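Local atomic coordinates of Rep (Escherichia coli, PDB entry 3VW4), a protein that binds the replication origin of plasmid ColE2-P9 and unwinds the duplex there as an initiator-primase, this chain being its DNA-binding domain. Residues A[13-17]-A[42-47]; A[30-36]-A[67-71]. All blocks are in the same frame, centred on the assembly; numbering follows the deposited sequence.

Interaction 1: A[13-17]-A[42-47]. With nucleotides of chain D.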
ATOM      1  N   LEU A  13     -15.050   3.139  15.397  1.00  8.19           N
ATOM      2  CA  LEU A  13     -14.805   4.243  14.518  1.00  7.73           C
ATOM      3  C   LEU A  13     -13.301   4.535  14.374  1.00  7.48           C
ATOM      4  O   LEU A  13     -12.845   4.743  13.268  1.00  7.50           O
ATOM      5  CB  LEU A  13     -15.564   5.473  14.972  1.00  7.44           C
ATOM      6  CG  LEU A  13     -16.968   5.821  14.480  1.00  8.00           C
ATOM      7  CD1 LEU A  13     -17.690   4.851  13.557  1.00  8.81           C
ATOM      8  CD2 LEU A  13     -17.769   6.100  15.699  1.00  8.27           C
ATOM      9  N   PHE A  14     -12.520   4.567  15.459  1.00  7.63           N
ATOM     10  CA  PHE A  14     -11.101   4.944  15.364  1.00  7.58           C
ATOM     11  C   PHE A  14     -10.385   3.926  14.522  1.00  8.18           C
ATOM     12  O   PHE A  14      -9.549   4.213  13.752  1.00  8.10           O
ATOM     13  CB  PHE A  14     -10.505   4.995  16.773  1.00  8.25           C
ATOM     14  CG  PHE A  14      -9.005   5.115  16.796  1.00  8.67           C
ATOM     15  CD1 PHE A  14      -8.374   6.301  16.451  1.00  8.45           C
ATOM     16  CD2 PHE A  14      -8.219   4.037  17.108  1.00  9.46           C
ATOM     17  CE1 PHE A  14      -6.987   6.404  16.458  1.00  9.03           C
ATOM     18  CE2 PHE A  14      -6.847   4.151  17.085  1.00 10.10           C
ATOM     19  CZ  PHE A  14      -6.220   5.331  16.766  1.00  9.87           C
ATOM     20  N   GLU A  15     -10.728   2.676  14.654  1.00  9.42           N
ATOM     21  CA  GLU A  15     -10.010   1.599  13.888  1.00 10.67           C
ATOM     22  C   GLU A  15     -10.342   1.644  12.401  1.00 11.29           C
ATOM     23  O   GLU A  15      -9.445   1.580  11.587  1.00 12.04           O
ATOM     24  CB  GLU A  15     -10.349   0.181  14.455  1.00 11.43           C
ATOM     25  CG  GLU A  15      -9.742  -0.103  15.794  1.00 11.73           C
ATOM     26  CD  GLU A  15      -8.240  -0.267  15.666  1.00 12.68           C
ATOM     27  OE1 GLU A  15      -7.822  -1.199  14.910  1.00 13.84           O
ATOM     28  OE2 GLU A  15      -7.478   0.514  16.290  1.00 12.23           O
ATOM     29  N   LYS A  16     -11.639   1.681  12.054  1.00 12.06           N
ATOM     30  CA  LYS A  16     -12.100   1.770  10.665  1.00 13.02           C
ATOM     31  C   LYS A  16     -11.422   2.933   9.945  1.00 11.77           C
ATOM     32  O   LYS A  16     -10.647   2.741   9.038  1.00 12.43           O
ATOM     33  CB  LYS A  16     -13.596   2.022  10.659  1.00 14.20           C
ATOM     34  CG  LYS A  16     -14.396   0.852  10.213  1.00 17.48           C
ATOM     35  CD  LYS A  16     -14.276   0.699   8.724  1.00 20.81           C
ATOM     36  CE  LYS A  16     -15.369  -0.235   8.193  1.00 24.79           C
ATOM     37  NZ  LYS A  16     -14.864  -1.625   7.897  1.00 28.27           N
ATOM     38  N   VAL A  17     -11.685   4.133  10.405  1.00 10.13           N
ATOM     39  CA  VAL A  17     -11.206   5.314   9.768  1.00  9.46           C
ATOM     40  C   VAL A  17      -9.642   5.431   9.726  1.00  9.39           C
ATOM     41  O   VAL A  17      -9.068   5.967   8.750  1.00  9.31           O
ATOM     42  CB  VAL A  17     -11.852   6.545  10.448  1.00  8.56           C
ATOM     43  CG1 VAL A  17     -11.204   7.846  10.040  1.00  7.97           C
ATOM     44  CG2 VAL A  17     -13.321   6.592  10.151  1.00  9.01           C
ATOM     45  N   ARG A  42     -15.433  11.352   7.185  1.00  9.77           N
ATOM     46  CA  ARG A  42     -15.434   9.902   7.119  1.00  9.90           C
ATOM     47  C   ARG A  42     -15.825   9.212   8.462  1.00  9.49           C
ATOM     48  O   ARG A  42     -16.485   8.156   8.465  1.00 10.09           O
ATOM     49  CB  ARG A  42     -14.161   9.346   6.529  1.00  9.34           C
ATOM     50  CG  ARG A  42     -14.280   7.859   6.487  1.00  9.90           C
ATOM     51  CD  ARG A  42     -13.752   7.191   5.234  1.00 10.99           C
ATOM     52  NE  ARG A  42     -14.475   7.490   4.026  1.00 12.76           N
ATOM     53  CZ  ARG A  42     -14.627   6.635   3.023  1.00 14.61           C
ATOM     54  NH1 ARG A  42     -14.152   5.410   3.107  1.00 14.93           N
ATOM     55  NH2 ARG A  42     -15.284   6.993   1.937  1.00 16.53           N
ATOM     56  N   VAL A  43     -15.523   9.857   9.575  1.00  8.84           N
ATOM     57  CA  VAL A  43     -15.959   9.340  10.851  1.00  8.89           C
ATOM     58  C   VAL A  43     -17.471   9.474  10.916  1.00 10.56           C
ATOM     59  O   VAL A  43     -18.154   8.536  11.374  1.00 10.99           O
ATOM     60  CB  VAL A  43     -15.332  10.042  12.085  1.00  8.14           C
ATOM     61  CG1 VAL A  43     -15.854   9.391  13.358  1.00  8.14           C
ATOM     62  CG2 VAL A  43     -13.807   9.996  12.070  1.00  7.14           C
ATOM     63  N   GLU A  44     -18.007  10.599  10.456  1.00 11.92           N
ATOM     64  CA  GLU A  44     -19.455  10.755  10.408  1.00 14.04           C
ATOM     65  C   GLU A  44     -20.172   9.741   9.480  1.00 14.69           C
ATOM     66  O   GLU A  44     -21.280   9.343   9.749  1.00 15.50           O
ATOM     67  CB  GLU A  44     -19.823  12.191  10.075  1.00 16.49           C
ATOM     68  CG  GLU A  44     -19.586  13.027  11.280  1.00 18.44           C
ATOM     69  CD  GLU A  44     -19.589  14.532  11.044  1.00 22.61           C
ATOM     70  OE1 GLU A  44     -19.433  15.055   9.877  1.00 25.57           O
ATOM     71  OE2 GLU A  44     -19.738  15.253  12.079  1.00 25.95           O
ATOM     72  N   MET A  45     -19.540   9.298   8.412  1.00 14.32           N
ATOM     73  CA  MET A  45     -20.277   8.437   7.548  1.00 16.01           C
ATOM     74  C   MET A  45     -20.412   7.065   8.215  1.00 15.42           C
ATOM     75  O   MET A  45     -21.493   6.469   8.187  1.00 16.82           O
ATOM     76  CB  MET A  45     -19.665   8.374   6.125  1.00 16.94           C
ATOM     77  CG  MET A  45     -20.225   7.312   5.202  1.00 19.00           C
ATOM     78  SD  MET A  45     -18.933   6.810   4.025  1.00 19.67           S
ATOM     79  CE  MET A  45     -17.649   6.116   5.120  1.00 16.88           C
ATOM     80  N   TYR A  46     -19.347   6.588   8.857  1.00 13.40           N
ATOM     81  CA  TYR A  46     -19.489   5.306   9.583  1.00 13.03           C
ATOM     82  C   TYR A  46     -20.457   5.399  10.761  1.00 12.66           C
ATOM     83  O   TYR A  46     -21.188   4.454  11.032  1.00 13.50           O
ATOM     84  CB  TYR A  46     -18.148   4.683  10.015  1.00 11.84           C
ATOM     85  CG  TYR A  46     -17.284   4.285   8.872  1.00 12.51           C
ATOM     86  CD1 TYR A  46     -17.638   3.263   8.003  1.00 14.52           C
ATOM     87  CD2 TYR A  46     -16.107   4.934   8.651  1.00 11.59           C
ATOM     88  CE1 TYR A  46     -16.816   2.918   6.928  1.00 15.60           C
ATOM     89  CE2 TYR A  46     -15.284   4.600   7.618  1.00 12.31           C
ATOM     90  CZ  TYR A  46     -15.621   3.599   6.754  1.00 14.38           C
ATOM     91  OH  TYR A  46     -14.713   3.337   5.689  1.00 15.80           O
ATOM     92  N   ASN A  47     -20.451   6.542  11.424  1.00 11.51           N
ATOM     93  CA  ASN A  47     -21.186   6.723  12.624  1.00 11.30           C
ATOM     94  C   ASN A  47     -22.675   6.643  12.320  1.00 13.13           C
ATOM     95  O   ASN A  47     -23.441   6.132  13.098  1.00 13.63           O
ATOM     96  CB  ASN A  47     -20.806   8.051  13.246  1.00 10.59           C
ATOM     97  CG  ASN A  47     -21.468   8.281  14.570  1.00 10.92           C
ATOM     98  OD1 ASN A  47     -21.336   7.483  15.480  1.00 10.40           O
ATOM     99  ND2 ASN A  47     -22.159   9.393  14.709  1.00 12.00           N
TER
ATOM    100  P    DG D   1      -2.652   8.660  20.956  1.00 94.13           P
ATOM    101  OP1  DG D   1      -3.041   9.407  22.206  1.00 73.72           O
ATOM    102  OP2  DG D   1      -2.213   9.422  19.710  1.00 63.09           O
ATOM    103  O5'  DG D   1      -1.806   7.311  21.201  1.00 56.73           O
ATOM    104  C5'  DG D   1      -2.106   6.344  22.230  1.00 28.00           C
ATOM    105  C4'  DG D   1      -3.011   5.253  21.704  1.00 19.14           C
ATOM    106  O4'  DG D   1      -4.370   5.732  21.629  1.00 14.96           O
ATOM    107  C3'  DG D   1      -2.677   4.670  20.329  1.00 14.61           C
ATOM    108  O3'  DG D   1      -2.376   3.283  20.494  1.00 11.58           O
ATOM    109  C2'  DG D   1      -3.974   4.762  19.530  1.00 12.82           C
ATOM    110  C1'  DG D   1      -5.045   5.170  20.517  1.00 12.14           C
ATOM    111  N9   DG D   1      -5.970   6.188  20.041  1.00 11.29           N
ATOM    112  C8   DG D   1      -5.647   7.457  19.625  1.00 11.04           C
ATOM    113  N7   DG D   1      -6.692   8.185  19.339  1.00 10.06           N
ATOM    114  C5   DG D   1      -7.773   7.360  19.629  1.00 10.58           C
ATOM    115  C6   DG D   1      -9.170   7.578  19.465  1.00 10.48           C
ATOM    116  O6   DG D   1      -9.752   8.593  19.078  1.00 11.08           O
ATOM    117  N1   DG D   1      -9.909   6.476  19.855  1.00 10.52           N
ATOM    118  C2   DG D   1      -9.380   5.296  20.314  1.00 11.36           C
ATOM    119  N2   DG D   1     -10.272   4.341  20.628  1.00 11.62           N
ATOM    120  N3   DG D   1      -8.081   5.058  20.425  1.00 10.31           N
ATOM    121  C4   DG D   1      -7.343   6.136  20.096  1.00 10.72           C
ATOM    122  P    DA D   2      -1.098   2.718  19.781  1.00 11.13           P
ATOM    123  OP1  DA D   2      -0.920   1.377  20.310  1.00 10.96           O
ATOM    124  OP2  DA D   2      -0.113   3.835  20.015  1.00 10.40           O
ATOM    125  O5'  DA D   2      -1.184   2.446  18.191  1.00  9.41           O
ATOM    126  C5'  DA D   2      -2.276   1.739  17.540  1.00  7.70           C
ATOM    127  C4'  DA D   2      -2.090   1.753  16.029  1.00  7.25           C
ATOM    128  O4'  DA D   2      -2.577   2.981  15.411  1.00  6.99           O
ATOM    129  C3'  DA D   2      -0.658   1.660  15.525  1.00  6.62           C
ATOM    130  O3'  DA D   2      -0.758   1.273  14.185  1.00  6.30           O
ATOM    131  C2'  DA D   2      -0.222   3.114  15.591  1.00  6.72           C
ATOM    132  C1'  DA D   2      -1.475   3.859  15.152  1.00  6.36           C
ATOM    133  N9   DA D   2      -1.785   5.141  15.786  1.00  5.88           N
ATOM    134  C8   DA D   2      -1.445   5.650  17.010  1.00  5.63           C
ATOM    135  N7   DA D   2      -1.950   6.839  17.247  1.00  5.19           N
ATOM    136  C5   DA D   2      -2.735   7.096  16.133  1.00  5.16           C
ATOM    137  C6   DA D   2      -3.595   8.156  15.802  1.00  5.10           C
ATOM    138  N6   DA D   2      -3.787   9.234  16.573  1.00  4.92           N
ATOM    139  N1   DA D   2      -4.227   8.100  14.611  1.00  5.18           N
ATOM    140  C2   DA D   2      -3.997   7.055  13.812  1.00  5.14           C
ATOM    141  N3   DA D   2      -3.240   5.987  14.023  1.00  5.36           N
ATOM    142  C4   DA D   2      -2.642   6.062  15.224  1.00  5.51           C
TER
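Val-17 fits against helix 32-49 between Val-43 and Tyr-46, and its CG2 methyl does most of the touching. That methyl lies at the edge of the tyrosine ring, 3.6 Å from Tyr-46 CD2, and also reaches Val-43 CG2 at 3.9 Å. One turn earlier, Leu-13 sends its two methyls to different neighbours: CD1 passes alongside the tyrosine to come within 3.6 Å of Tyr-46 CB, while CD2 heads for the amide end of Asn-47. Its branch carbon CG rests 3.9 Å from Val-43 CG1. Branched aliphatic side chains suit this buried strip, filling the space between segment axes that come within 9.9 Å at 120°. Asn-47 is polar in the same place, but its OD1 accepts a hydrogen bond from the backbone N of Leu-54.

The other side is looser and faces solvent. With CG anti to its carbonyl carbon (chi1 -64°), Tyr-46 holds its ring where the aliphatic chain of Lys-16 can cross one face. Lys-16 CD sits 4.0 Å from the centroid of the Tyr-46 ring, 22° off the normal, a CH-pi contact that uses the lysine's methylenes while the residue remains exposed. Met-45 CE covers the opposite face of the ring and also lies over one face of the Arg-42 guanidinium.

Phe-14 points away from helix 32-49 and meets the DNA: the base of DG1 of chain D lies over one face of its ring, with DG1 C4 3.4 Å above the ring plane, while DA2 of chain D meets its edge. Helix 56-73 closes the third side, Ile-62 touching Phe-14 and Val-43 and Ile-66 touching Val-17, so the contact is one wall of an all-helical core.

Interaction 2: A[30-36]-A[67-71]; sequences PVFSQWL and AKYTH. With nucleotides of chain D.
His-71 lies across the start of helix 32-49, touching Pro-30, Phe-32 and Trp-35 in turn. Its CB begins 3.9 Å from Phe-32 CD1, near the plane of the phenyl ring. CG follows close to that same atom. ND1 and CE1 lie beneath the phenylalanine's CB, with CE1 3.7 Å from Phe-32 CB; that carbon makes a CH-pi contact over the imidazole face, toward which the phenyl ring also presents its edge in a T-shaped pair. CD2, in turn, comes 3.7 Å from Trp-35 CD1, the two rings meeting obliquely. At the tip, NE2 donates to Pro-30 O at 3.1 Å, along a lone pair in the carbonyl plane but with a bent N-H...O angle of 139°. Histidine suits the position because it combines aromatic packing with a donor for this carbonyl before the helix.

Farther in, Trp-35 NE1 lies 2.8 Å from Thr-70 OG1 in a fairly straight bond (161°), the oxygen almost exactly in the indole plane. With OG1 between its backbone N and carbonyl carbon (chi1 61°), Thr-70 can accept this N-H while also bonding to Ile-66 O. Small Ala-67 allows close approach: its CB is 3.9 Å from Trp-35 CD1 and 4.0 Å from Leu-36 CD2.

Tyr-69 points away and lies over the base of DA2 of chain D. Helix 7-24 also packs here: its Ala-21 touches Trp-35 and its Tyr-22 touches Thr-70, and Ile-25, in the loop that follows, packs on both.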
ATOM      1  N   PRO A  30      -4.141  16.455   0.877  1.00  8.06           N
ATOM      2  CA  PRO A  30      -4.806  17.714   1.213  1.00  8.45           C
ATOM      3  C   PRO A  30      -4.115  18.450   2.385  1.00  8.10           C
ATOM      4  O   PRO A  30      -3.741  17.816   3.348  1.00  7.34           O
ATOM      5  CB  PRO A  30      -6.210  17.269   1.597  1.00  8.43           C
ATOM      6  CG  PRO A  30      -6.050  15.855   2.012  1.00  7.54           C
ATOM      7  CD  PRO A  30      -5.020  15.292   1.098  1.00  7.76           C
ATOM      8  N   VAL A  31      -3.951  19.769   2.295  1.00  9.02           N
ATOM      9  CA  VAL A  31      -3.423  20.565   3.381  1.00  9.29           C
ATOM     10  C   VAL A  31      -4.181  20.285   4.626  1.00  8.93           C
ATOM     11  O   VAL A  31      -5.327  19.808   4.584  1.00  8.68           O
ATOM     12  CB  VAL A  31      -3.435  22.079   3.036  1.00 10.83           C
ATOM     13  CG1 VAL A  31      -2.472  22.377   1.881  1.00 11.27           C
ATOM     14  CG2 VAL A  31      -4.821  22.563   2.737  1.00 11.74           C
ATOM     15  N   PHE A  32      -3.593  20.565   5.769  1.00  9.15           N
ATOM     16  CA  PHE A  32      -4.252  20.173   7.051  1.00  8.91           C
ATOM     17  C   PHE A  32      -5.753  20.563   7.215  1.00  9.44           C
ATOM     18  O   PHE A  32      -6.590  19.672   7.514  1.00  8.68           O
ATOM     19  CB  PHE A  32      -3.438  20.603   8.277  1.00  9.75           C
ATOM     20  CG  PHE A  32      -4.069  20.215   9.585  1.00  9.77           C
ATOM     21  CD1 PHE A  32      -4.100  18.864  10.009  1.00  8.58           C
ATOM     22  CD2 PHE A  32      -4.649  21.199  10.403  1.00 11.29           C
ATOM     23  CE1 PHE A  32      -4.707  18.534  11.198  1.00  8.74           C
ATOM     24  CE2 PHE A  32      -5.235  20.876  11.598  1.00 11.56           C
ATOM     25  CZ  PHE A  32      -5.282  19.547  11.987  1.00 10.19           C
ATOM     26  N   SER A  33      -6.110  21.836   7.032  1.00 10.97           N
ATOM     27  CA  SER A  33      -7.474  22.254   7.348  1.00 11.95           C
ATOM     28  C   SER A  33      -8.477  21.449   6.536  1.00 11.29           C
ATOM     29  O   SER A  33      -9.582  21.161   7.020  1.00 11.48           O
ATOM     30  CB  SER A  33      -7.674  23.718   7.121  1.00 14.09           C
ATOM     31  OG  SER A  33      -7.201  24.020   5.838  1.00 14.22           O
ATOM     32  N   GLN A  34      -8.091  21.038   5.322  1.00 10.74           N
ATOM     33  CA  GLN A  34      -9.020  20.287   4.492  1.00 10.64           C
ATOM     34  C   GLN A  34      -9.039  18.805   4.904  1.00  9.10           C
ATOM     35  O   GLN A  34     -10.069  18.171   4.943  1.00  9.16           O
ATOM     36  CB  GLN A  34      -8.722  20.459   3.004  1.00 11.25           C
ATOM     37  CG  GLN A  34      -9.122  21.775   2.387  1.00 13.24           C
ATOM     38  CD  GLN A  34     -10.409  22.348   2.881  1.00 14.70           C
ATOM     39  OE1 GLN A  34     -10.423  23.466   3.332  1.00 16.00           O
ATOM     40  NE2 GLN A  34     -11.485  21.625   2.801  1.00 14.85           N
ATOM     41  N   TRP A  35      -7.875  18.287   5.234  1.00  8.02           N
ATOM     42  CA  TRP A  35      -7.724  16.934   5.684  1.00  6.87           C
ATOM     43  C   TRP A  35      -8.504  16.744   6.971  1.00  6.72           C
ATOM     44  O   TRP A  35      -9.109  15.730   7.224  1.00  6.25           O
ATOM     45  CB  TRP A  35      -6.225  16.727   5.891  1.00  6.33           C
ATOM     46  CG  TRP A  35      -5.871  15.340   6.337  1.00  5.51           C
ATOM     47  CD1 TRP A  35      -5.084  14.976   7.424  1.00  5.25           C
ATOM     48  CD2 TRP A  35      -6.248  14.083   5.670  1.00  5.29           C
ATOM     49  NE1 TRP A  35      -4.990  13.602   7.497  1.00  4.82           N
ATOM     50  CE2 TRP A  35      -5.698  13.023   6.459  1.00  4.83           C
ATOM     51  CE3 TRP A  35      -7.016  13.760   4.547  1.00  5.80           C
ATOM     52  CZ2 TRP A  35      -5.908  11.726   6.151  1.00  4.85           C
ATOM     53  CZ3 TRP A  35      -7.223  12.414   4.241  1.00  5.88           C
ATOM     54  CH2 TRP A  35      -6.663  11.435   5.025  1.00  5.38           C
ATOM     55  N   LEU A  36      -8.536  17.760   7.805  1.00  7.42           N
ATOM     56  CA  LEU A  36      -9.184  17.593   9.092  1.00  7.51           C
ATOM     57  C   LEU A  36     -10.638  17.401   8.789  1.00  7.94           C
ATOM     58  O   LEU A  36     -11.252  16.478   9.340  1.00  7.44           O
ATOM     59  CB  LEU A  36      -9.001  18.795   9.951  1.00  8.75           C
ATOM     60  CG  LEU A  36      -9.056  18.696  11.453  1.00  9.12           C
ATOM     61  CD1 LEU A  36      -9.713  19.976  11.968  1.00 11.06           C
ATOM     62  CD2 LEU A  36      -9.759  17.444  11.969  1.00  8.17           C
ATOM     63  N   ALA A  67      -6.375  12.798  12.113  1.00  5.46           N
ATOM     64  CA  ALA A  67      -5.941  13.717  11.108  1.00  5.58           C
ATOM     65  C   ALA A  67      -4.677  14.398  11.620  1.00  6.42           C
ATOM     66  O   ALA A  67      -3.801  14.668  10.844  1.00  6.43           O
ATOM     67  CB  ALA A  67      -7.016  14.704  10.827  1.00  5.80           C
ATOM     68  N   LYS A  68      -4.544  14.629  12.916  1.00  7.37           N
ATOM     69  CA  LYS A  68      -3.287  15.210  13.328  1.00  8.73           C
ATOM     70  C   LYS A  68      -2.182  14.217  13.208  1.00  8.76           C
ATOM     71  O   LYS A  68      -1.143  14.532  12.605  1.00  9.44           O
ATOM     72  CB  LYS A  68      -3.294  15.747  14.708  1.00 10.40           C
ATOM     73  CG  LYS A  68      -4.117  16.985  14.810  1.00 11.32           C
ATOM     74  CD  LYS A  68      -4.780  17.032  16.174  1.00 12.53           C
ATOM     75  CE  LYS A  68      -3.742  17.231  17.264  1.00 14.71           C
ATOM     76  NZ  LYS A  68      -3.138  18.628  17.224  1.00 16.69           N
ATOM     77  N   TYR A  69      -2.406  13.003  13.648  1.00  8.32           N
ATOM     78  CA  TYR A  69      -1.366  11.999  13.565  1.00  8.79           C
ATOM     79  C   TYR A  69      -0.924  11.784  12.137  1.00  8.16           C
ATOM     80  O   TYR A  69       0.267  11.902  11.847  1.00  9.03           O
ATOM     81  CB  TYR A  69      -1.868  10.719  14.208  1.00  8.75           C
ATOM     82  CG  TYR A  69      -0.948   9.589  14.346  1.00  9.75           C
ATOM     83  CD1 TYR A  69      -0.772   8.661  13.311  1.00  9.41           C
ATOM     84  CD2 TYR A  69      -0.245   9.384  15.543  1.00 11.52           C
ATOM     85  CE1 TYR A  69       0.119   7.579  13.473  1.00 10.75           C
ATOM     86  CE2 TYR A  69       0.627   8.317  15.696  1.00 12.80           C
ATOM     87  CZ  TYR A  69       0.785   7.417  14.666  1.00 12.42           C
ATOM     88  OH  TYR A  69       1.598   6.320  14.847  1.00 14.22           O
ATOM     89  N   THR A  70      -1.875  11.553  11.236  1.00  6.97           N
ATOM     90  CA  THR A  70      -1.557  11.214   9.868  1.00  6.72           C
ATOM     91  C   THR A  70      -0.997  12.417   9.101  1.00  7.01           C
ATOM     92  O   THR A  70      -0.083  12.251   8.312  1.00  7.43           O
ATOM     93  CB  THR A  70      -2.737  10.699   9.097  1.00  5.84           C
ATOM     94  OG1 THR A  70      -3.717  11.746   9.092  1.00  5.43           O
ATOM     95  CG2 THR A  70      -3.268   9.441   9.658  1.00  5.72           C
ATOM     96  N   HIS A  71      -1.466  13.621   9.353  1.00  7.18           N
ATOM     97  CA  HIS A  71      -0.867  14.811   8.659  1.00  7.94           C
ATOM     98  C   HIS A  71       0.554  14.982   9.046  1.00  9.45           C
ATOM     99  O   HIS A  71       1.378  15.249   8.211  1.00  9.76           O
ATOM    100  CB  HIS A  71      -1.623  16.096   8.889  1.00  7.94           C
ATOM    101  CG  HIS A  71      -1.553  16.995   7.716  1.00  8.18           C
ATOM    102  ND1 HIS A  71      -0.780  18.138   7.685  1.00  9.27           N
ATOM    103  CD2 HIS A  71      -2.143  16.895   6.427  1.00  7.70           C
ATOM    104  CE1 HIS A  71      -0.885  18.708   6.453  1.00  9.17           C
ATOM    105  NE2 HIS A  71      -1.723  17.960   5.698  1.00  8.24           N
TER
ATOM    106  P    DA D   2      -1.098   2.718  19.781  1.00 11.13           P
ATOM    107  OP1  DA D   2      -0.920   1.377  20.310  1.00 10.96           O
ATOM    108  OP2  DA D   2      -0.113   3.835  20.015  1.00 10.40           O
ATOM    109  O5'  DA D   2      -1.184   2.446  18.191  1.00  9.41           O
ATOM    110  C5'  DA D   2      -2.276   1.739  17.540  1.00  7.70           C
ATOM    111  C4'  DA D   2      -2.090   1.753  16.029  1.00  7.25           C
ATOM    112  O4'  DA D   2      -2.577   2.981  15.411  1.00  6.99           O
ATOM    113  C3'  DA D   2      -0.658   1.660  15.525  1.00  6.62           C
ATOM    114  O3'  DA D   2      -0.758   1.273  14.185  1.00  6.30           O
ATOM    115  C2'  DA D   2      -0.222   3.114  15.591  1.00  6.72           C
ATOM    116  C1'  DA D   2      -1.475   3.859  15.152  1.00  6.36           C
ATOM    117  N9   DA D   2      -1.785   5.141  15.786  1.00  5.88           N
ATOM    118  C8   DA D   2      -1.445   5.650  17.010  1.00  5.63           C
ATOM    119  N7   DA D   2      -1.950   6.839  17.247  1.00  5.19           N
ATOM    120  C5   DA D   2      -2.735   7.096  16.133  1.00  5.16           C
ATOM    121  C6   DA D   2      -3.595   8.156  15.802  1.00  5.10           C
ATOM    122  N6   DA D   2      -3.787   9.234  16.573  1.00  4.92           N
ATOM    123  N1   DA D   2      -4.227   8.100  14.611  1.00  5.18           N
ATOM    124  C2   DA D   2      -3.997   7.055  13.812  1.00  5.14           C
ATOM    125  N3   DA D   2      -3.240   5.987  14.023  1.00  5.36           N
ATOM    126  C4   DA D   2      -2.642   6.062  15.224  1.00  5.51           C
ATOM    127  P    DT D   3       0.592   0.971  13.380  1.00  7.53           P
ATOM    128  OP1  DT D   3       0.294  -0.175  12.523  1.00  7.44           O
ATOM    129  OP2  DT D   3       1.835   0.911  14.194  1.00  8.26           O
ATOM    130  O5'  DT D   3       0.992   2.241  12.493  1.00  7.45           O
ATOM    131  C5'  DT D   3      -0.027   2.973  11.774  1.00  7.49           C
ATOM    132  C4'  DT D   3       0.497   3.345  10.411  1.00  7.89           C
ATOM    133  O4'  DT D   3       1.335   4.501  10.580  1.00  8.27           O
ATOM    134  C3'  DT D   3       1.392   2.282   9.784  1.00  8.03           C
ATOM    135  O3'  DT D   3       1.173   2.235   8.389  1.00  7.80           O
ATOM    136  C2'  DT D   3       2.802   2.748  10.092  1.00  8.20           C
ATOM    137  C1'  DT D   3       2.661   4.234  10.200  1.00  8.62           C
ATOM    138  N1   DT D   3       3.535   4.890  11.170  1.00  9.68           N
ATOM    139  C2   DT D   3       4.302   5.930  10.690  1.00 10.41           C
ATOM    140  O2   DT D   3       4.290   6.285   9.526  1.00 10.20           O
ATOM    141  N3   DT D   3       5.137   6.500  11.613  1.00 11.08           N
ATOM    142  C4   DT D   3       5.226   6.188  12.953  1.00 11.37           C
ATOM    143  O4   DT D   3       5.989   6.824  13.675  1.00 13.71           O
ATOM    144  C5   DT D   3       4.416   5.076  13.387  1.00 10.37           C
ATOM    145  C7   DT D   3       4.523   4.619  14.807  1.00  9.75           C
ATOM    146  C6   DT D   3       3.601   4.502  12.490  1.00  9.87           C
TER

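Overall arrangement
The segments come in the order 13-17, 30-36, 42-47, 67-71, so the two contacts interleave along the chain. Their centres are 15 Å apart and their nearest atoms about 7 Å apart. Helix 32-49 is common to both: its first turn packs on helix 56-73 in interaction 2, and its later turns pack on helix 7-24 in interaction 1. Together they tie three helices into one bundle within the Primase C-terminal 1 family region. Phe-14 and Tyr-69, on helices 7-24 and 56-73, both turn from helix 32-49 and meet DA2 of chain D, which fits a bundle that holds aromatic side chains against bases at the origin.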